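Local coordinates for protein DNA fragmentation factor subunit beta (Mus musculus, PDB 1V0D) that cuts chromosomal DNA during apoptosis as a caspase-activated endonuclease, bringing about DNA fragmentation and chromatin condensation, at residues G225-Q230 against N245-R250; Y161-R166 against G207-R212. All blocks are in the same frame, centred on the assembly; numbering follows the deposited sequence.

Contact 1: residues G225-Q230 against N245-R250; sequences GWFSCQ and NPYGNR. With ZN (zinc ion), chain B.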
loop_
_atom_site.group_PDB
_atom_site.type_symbol
_atom_site.label_atom_id
_atom_site.label_comp_id
_atom_site.label_asym_id
_atom_site.label_seq_id
_atom_site.Cartn_x
_atom_site.Cartn_y
_atom_site.Cartn_z
ATOM N N GLY A 225 -16.162 0.156 14.147
ATOM C CA GLY A 225 -15.318 0.258 12.971
ATOM C C GLY A 225 -13.916 -0.321 13.108
ATOM O O GLY A 225 -13.071 -0.069 12.248
ATOM N N TRP A 226 -13.656 -1.096 14.163
ATOM C CA TRP A 226 -12.330 -1.693 14.356
ATOM C C TRP A 226 -12.100 -3.049 13.672
ATOM O O TRP A 226 -12.801 -4.026 13.960
ATOM C CB TRP A 226 -12.028 -1.853 15.846
ATOM C CG TRP A 226 -11.628 -0.583 16.523
ATOM C CD1 TRP A 226 -12.428 0.258 17.245
ATOM C CD2 TRP A 226 -10.327 0.006 16.518
ATOM N NE1 TRP A 226 -11.703 1.336 17.690
ATOM C CE2 TRP A 226 -10.408 1.208 17.258
ATOM C CE3 TRP A 226 -9.097 -0.363 15.956
ATOM C CZ2 TRP A 226 -9.302 2.047 17.453
ATOM C CZ3 TRP A 226 -7.999 0.470 16.148
ATOM C CH2 TRP A 226 -8.110 1.662 16.892
ATOM N N PHE A 227 -11.110 -3.109 12.777
ATOM C CA PHE A 227 -10.777 -4.350 12.080
ATOM C C PHE A 227 -9.498 -4.938 12.663
ATOM O O PHE A 227 -8.582 -4.205 13.035
ATOM C CB PHE A 227 -10.559 -4.113 10.589
ATOM C CG PHE A 227 -11.756 -3.575 9.872
ATOM C CD1 PHE A 227 -12.110 -2.231 9.986
ATOM C CD2 PHE A 227 -12.519 -4.401 9.048
ATOM C CE1 PHE A 227 -13.211 -1.712 9.280
ATOM C CE2 PHE A 227 -13.623 -3.893 8.337
ATOM C CZ PHE A 227 -13.966 -2.550 8.453
ATOM N N SER A 228 -9.439 -6.265 12.754
ATOM C CA SER A 228 -8.264 -6.944 13.288
ATOM C C SER A 228 -7.626 -7.774 12.207
ATOM O O SER A 228 -8.311 -8.479 11.467
ATOM C CB SER A 228 -8.638 -7.859 14.445
ATOM O OG SER A 228 -8.898 -7.116 15.621
ATOM N N CYS A 229 -6.309 -7.692 12.103
ATOM C CA CYS A 229 -5.620 -8.478 11.099
ATOM C C CYS A 229 -5.882 -9.939 11.460
ATOM O O CYS A 229 -5.809 -10.316 12.631
ATOM C CB CYS A 229 -4.119 -8.190 11.140
ATOM S SG CYS A 229 -3.188 -9.071 9.892
ATOM N N GLN A 230 -6.207 -10.764 10.473
ATOM C CA GLN A 230 -6.442 -12.168 10.758
ATOM C C GLN A 230 -5.156 -12.972 10.562
ATOM O O GLN A 230 -5.201 -14.197 10.435
ATOM C CB GLN A 230 -7.529 -12.714 9.846
ATOM C CG GLN A 230 -8.807 -11.906 9.845
ATOM C CD GLN A 230 -9.910 -12.593 9.056
ATOM O OE1 GLN A 230 -10.727 -11.941 8.393
ATOM N NE2 GLN A 230 -9.942 -13.922 9.130
ATOM N N ASN A 245 -8.859 1.393 12.437
ATOM C CA ASN A 245 -10.225 1.894 12.396
ATOM C C ASN A 245 -10.302 2.962 11.323
ATOM O O ASN A 245 -10.148 4.154 11.594
ATOM C CB ASN A 245 -10.644 2.461 13.753
ATOM C CG ASN A 245 -12.141 2.758 13.825
ATOM O OD1 ASN A 245 -12.756 2.641 14.888
ATOM N ND2 ASN A 245 -12.729 3.150 12.697
ATOM N N PRO A 246 -10.553 2.544 10.077
ATOM C CA PRO A 246 -10.648 3.478 8.950
ATOM C C PRO A 246 -11.692 4.575 9.136
ATOM O O PRO A 246 -11.699 5.552 8.397
ATOM C CB PRO A 246 -10.978 2.559 7.777
ATOM C CG PRO A 246 -11.793 1.479 8.431
ATOM C CD PRO A 246 -10.996 1.196 9.682
ATOM N N TYR A 247 -12.565 4.422 10.126
ATOM C CA TYR A 247 -13.614 5.409 10.348
ATOM C C TYR A 247 -13.246 6.662 11.127
ATOM O O TYR A 247 -14.008 7.635 11.108
ATOM C CB TYR A 247 -14.816 4.788 11.062
ATOM C CG TYR A 247 -15.602 3.803 10.252
ATOM C CD1 TYR A 247 -15.220 2.463 10.191
ATOM C CD2 TYR A 247 -16.754 4.195 9.576
ATOM C CE1 TYR A 247 -15.968 1.530 9.482
ATOM C CE2 TYR A 247 -17.512 3.269 8.861
ATOM C CZ TYR A 247 -17.108 1.937 8.824
ATOM O OH TYR A 247 -17.844 1.010 8.136
ATOM N N GLY A 248 -12.112 6.680 11.811
ATOM C CA GLY A 248 -11.844 7.875 12.589
ATOM C C GLY A 248 -10.717 8.779 12.165
ATOM O O GLY A 248 -10.167 9.495 13.003
ATOM N N ASN A 249 -10.400 8.815 10.878
ATOM C CA ASN A 249 -9.264 9.613 10.461
ATOM C C ASN A 249 -9.105 9.479 8.947
ATOM O O ASN A 249 -9.316 8.402 8.389
ATOM C CB ASN A 249 -8.058 9.042 11.202
ATOM C CG ASN A 249 -6.791 9.757 10.917
ATOM O OD1 ASN A 249 -6.387 9.898 9.766
ATOM N ND2 ASN A 249 -6.120 10.198 11.975
ATOM N N ARG A 250 -8.739 10.568 8.280
ATOM C CA ARG A 250 -8.555 10.542 6.833
ATOM C C ARG A 250 -7.402 9.626 6.455
ATOM O O ARG A 250 -7.533 8.773 5.584
ATOM C CB ARG A 250 -8.272 11.945 6.299
ATOM C CG ARG A 250 -7.841 11.928 4.858
ATOM C CD ARG A 250 -7.491 13.293 4.317
ATOM N NE ARG A 250 -7.000 13.148 2.950
ATOM C CZ ARG A 250 -5.715 13.042 2.619
ATOM N NH1 ARG A 250 -4.767 13.087 3.557
ATOM N NH2 ARG A 250 -5.383 12.837 1.349
HETATM ZN ZN ZN B . -1.083 -8.967 10.966
#
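W226 and N245 bring the two backbones together, with CA atoms 4.6 Å apart, just beyond the end of a two-stranded antiparallel sheet formed by strands 227-228 and 243-244. F227 shares backbone hydrogen bonding with I244, and C229 with H242, so segment 225-230 runs along the sheet while segment 245-250 leaves it. N245 to G248 then form a turn, closed by G248 N to N245 O (3.2 Å), and N249 caps the helix that follows. At the junction, N245 CA directs its hydrogen at G225 O in a CA-H...O contact with 154° at the hydrogen.

The side chains add one aromatic face contact and one apolar cluster. The CB of W226 points away from segment 245-250; CG lies anti to the carbonyl carbon (chi1 -77°), and the indole beyond it comes back toward N245. N245 CB sits over the centre of its six-membered ring, 3.7 Å from the centroid and 10° off the normal, a CH-pi contact. On F227, CE1 touches P246 CG at 3.6 Å, the two side chains crossing at about a right angle. F227 CE1 and Y247 CE1 approach edge to edge, each near the plane of the other ring, and Y247 CD1 lies 3.5 Å from G225 CA. All six touching residues are buried, and F256 and L302 add to the apolar surroundings of F227. Further along segment 225-230 lies the zinc site, completed by C238, H242 and C307; C229 SG binds the metal at 2.4 Å.

Contact 2: residues Y161-R166 against G207-R212; sequences YSCESR and GSYFDR
The F210 ring takes C163 on one face and R166 at its edge. C163 CB lies 3.3 Å above the ring plane, displaced toward the rim on the CD2 side. C163 SG stands closer to the normal through the centre, 4.1 Å from the centroid and 8° off that normal, a Cys sulfur-aromatic contact. SG lies anti to the backbone N (chi1 179°) and touches both G207 CA and Y209 CB. The R166 guanidinium is turned 83° from the ring: F210 presents CE2 and CZ to a guanidinium face, with R166 NE 3.6 Å from CE2 and near the ring plane. The arginine therefore meets the ring's rim, and its NH1 bonds to W259 O. Backbones come nearest at E164 and G207, whose CA atoms are 4.4 Å apart, and E164 CG packs on G207 CA at 3.5 Å. The contact packs the 3-10 turn that follows helix 186-202 against helix 155-175. F256, just after helix 250-255, meets F210 edge-to-face, while Y209 OH accepts a hydrogen bond from A297 N in the loop between helix 287-295 and strand 300-303.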
loop_
_atom_site.group_PDB
_atom_site.type_symbol
_atom_site.label_atom_id
_atom_site.label_comp_id
_atom_site.label_asym_id
_atom_site.label_seq_id
_atom_site.Cartn_x
_atom_site.Cartn_y
_atom_site.Cartn_z
ATOM N N TYR A 161 -18.845 0.897 -0.285
ATOM C CA TYR A 161 -18.516 1.048 -1.701
ATOM C C TYR A 161 -17.107 0.515 -1.985
ATOM O O TYR A 161 -16.867 -0.185 -2.965
ATOM C CB TYR A 161 -18.570 2.536 -2.093
ATOM C CG TYR A 161 -17.951 2.830 -3.438
ATOM C CD1 TYR A 161 -18.686 2.670 -4.612
ATOM C CD2 TYR A 161 -16.608 3.211 -3.540
ATOM C CE1 TYR A 161 -18.101 2.879 -5.870
ATOM C CE2 TYR A 161 -16.006 3.423 -4.792
ATOM C CZ TYR A 161 -16.760 3.254 -5.955
ATOM O OH TYR A 161 -16.185 3.465 -7.197
ATOM N N SER A 162 -16.173 0.884 -1.122
ATOM C CA SER A 162 -14.797 0.469 -1.273
ATOM C C SER A 162 -14.677 -1.047 -1.329
ATOM O O SER A 162 -13.997 -1.588 -2.201
ATOM C CB SER A 162 -13.974 1.003 -0.113
ATOM O OG SER A 162 -12.671 0.466 -0.164
ATOM N N CYS A 163 -15.337 -1.725 -0.393
ATOM C CA CYS A 163 -15.300 -3.175 -0.333
ATOM C C CYS A 163 -15.914 -3.767 -1.582
ATOM O O CYS A 163 -15.357 -4.696 -2.164
ATOM C CB CYS A 163 -16.059 -3.685 0.892
ATOM S SG CYS A 163 -16.105 -5.489 1.029
ATOM N N GLU A 164 -17.066 -3.236 -1.986
ATOM C CA GLU A 164 -17.758 -3.703 -3.190
ATOM C C GLU A 164 -16.850 -3.639 -4.409
ATOM O O GLU A 164 -16.963 -4.446 -5.326
ATOM C CB GLU A 164 -18.983 -2.844 -3.472
ATOM C CG GLU A 164 -20.102 -2.996 -2.476
ATOM C CD GLU A 164 -21.232 -2.021 -2.752
ATOM O OE1 GLU A 164 -21.536 -1.804 -3.956
ATOM O OE2 GLU A 164 -21.812 -1.487 -1.772
ATOM N N SER A 165 -15.948 -2.665 -4.407
ATOM C CA SER A 165 -15.030 -2.472 -5.510
ATOM C C SER A 165 -13.995 -3.575 -5.599
ATOM O O SER A 165 -13.720 -4.089 -6.685
ATOM C CB SER A 165 -14.344 -1.122 -5.369
ATOM O OG SER A 165 -15.319 -0.092 -5.330
ATOM N N ARG A 166 -13.411 -3.941 -4.463
ATOM C CA ARG A 166 -12.405 -4.987 -4.477
ATOM C C ARG A 166 -13.058 -6.242 -5.015
ATOM O O ARG A 166 -12.528 -6.909 -5.905
ATOM C CB ARG A 166 -11.885 -5.265 -3.074
ATOM C CG ARG A 166 -11.459 -4.040 -2.311
ATOM C CD ARG A 166 -10.816 -4.447 -1.003
ATOM N NE ARG A 166 -10.323 -3.304 -0.241
ATOM C CZ ARG A 166 -9.252 -3.363 0.540
ATOM N NH1 ARG A 166 -8.591 -4.512 0.640
ATOM N NH2 ARG A 166 -8.835 -2.282 1.205
ATOM N N GLY A 207 -20.338 -5.722 0.156
ATOM C CA GLY A 207 -19.779 -4.472 0.660
ATOM C C GLY A 207 -20.026 -4.377 2.153
ATOM O O GLY A 207 -19.407 -3.596 2.878
ATOM N N SER A 208 -20.963 -5.197 2.605
ATOM C CA SER A 208 -21.336 -5.278 4.004
ATOM C C SER A 208 -20.123 -5.583 4.889
ATOM O O SER A 208 -20.057 -5.178 6.048
ATOM C CB SER A 208 -22.396 -6.363 4.153
ATOM O OG SER A 208 -22.464 -6.802 5.486
ATOM N N TYR A 209 -19.148 -6.290 4.333
ATOM C CA TYR A 209 -17.957 -6.635 5.092
ATOM C C TYR A 209 -17.245 -5.447 5.729
ATOM O O TYR A 209 -16.685 -5.584 6.810
ATOM C CB TYR A 209 -16.944 -7.386 4.214
ATOM C CG TYR A 209 -17.332 -8.800 3.845
ATOM C CD1 TYR A 209 -18.215 -9.535 4.631
ATOM C CD2 TYR A 209 -16.781 -9.421 2.723
ATOM C CE1 TYR A 209 -18.539 -10.857 4.307
ATOM C CE2 TYR A 209 -17.098 -10.742 2.395
ATOM C CZ TYR A 209 -17.975 -11.447 3.189
ATOM O OH TYR A 209 -18.289 -12.744 2.870
ATOM N N PHE A 210 -17.256 -4.287 5.073
ATOM C CA PHE A 210 -16.547 -3.121 5.612
ATOM C C PHE A 210 -17.356 -2.118 6.397
ATOM O O PHE A 210 -16.776 -1.252 7.047
ATOM C CB PHE A 210 -15.828 -2.345 4.504
ATOM C CG PHE A 210 -14.584 -3.007 3.995
ATOM C CD1 PHE A 210 -14.186 -4.255 4.469
ATOM C CD2 PHE A 210 -13.816 -2.389 3.012
ATOM C CE1 PHE A 210 -13.049 -4.873 3.967
ATOM C CE2 PHE A 210 -12.679 -3.001 2.505
ATOM C CZ PHE A 210 -12.295 -4.245 2.983
ATOM N N ASP A 211 -18.681 -2.201 6.358
ATOM C CA ASP A 211 -19.446 -1.202 7.083
ATOM C C ASP A 211 -20.012 -1.613 8.437
ATOM O O ASP A 211 -20.782 -2.569 8.554
ATOM C CB ASP A 211 -20.523 -0.604 6.154
ATOM C CG ASP A 211 -21.942 -0.903 6.589
ATOM O OD1 ASP A 211 -22.509 -1.903 6.105
ATOM O OD2 ASP A 211 -22.497 -0.127 7.400
ATOM N N ARG A 212 -19.574 -0.896 9.471
ATOM C CA ARG A 212 -20.044 -1.140 10.821
ATOM C C ARG A 212 -21.541 -0.903 10.753
ATOM O O ARG A 212 -22.068 -0.510 9.712
ATOM C CB ARG A 212 -19.375 -0.167 11.798
ATOM C CG ARG A 212 -19.444 1.312 11.402
ATOM C CD ARG A 212 -18.623 2.199 12.363
ATOM N NE ARG A 212 -18.805 3.632 12.110
ATOM C CZ ARG A 212 -18.106 4.604 12.699
ATOM N NH1 ARG A 212 -17.159 4.317 13.587
ATOM N NH2 ARG A 212 -18.365 5.872 12.409
#

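How the contacts relate
Both contacts lie in the DFF40 nuclease part of the chain. Helix 155-175 supplies one segment of contact 2 and packs on contact 1, its L159 meeting P246 and Y247 there and F210 in contact 2. F256 likewise touches a phenylalanine in each. Contact 1 is fully buried at a sheet end beside a zinc site; contact 2 is partly buried, with the side chain of R166 about 10 Å from the bound magnesium. Contact 1 is aromatic and apolar apart from N245, whose CB lies on an indole face, whereas contact 2 relies on a thiol and a guanidinium around one ring. They join directly: Y247 OH is 2.7 Å from F210 O and 2.9 Å from R212 N, both probable hydrogen bonds.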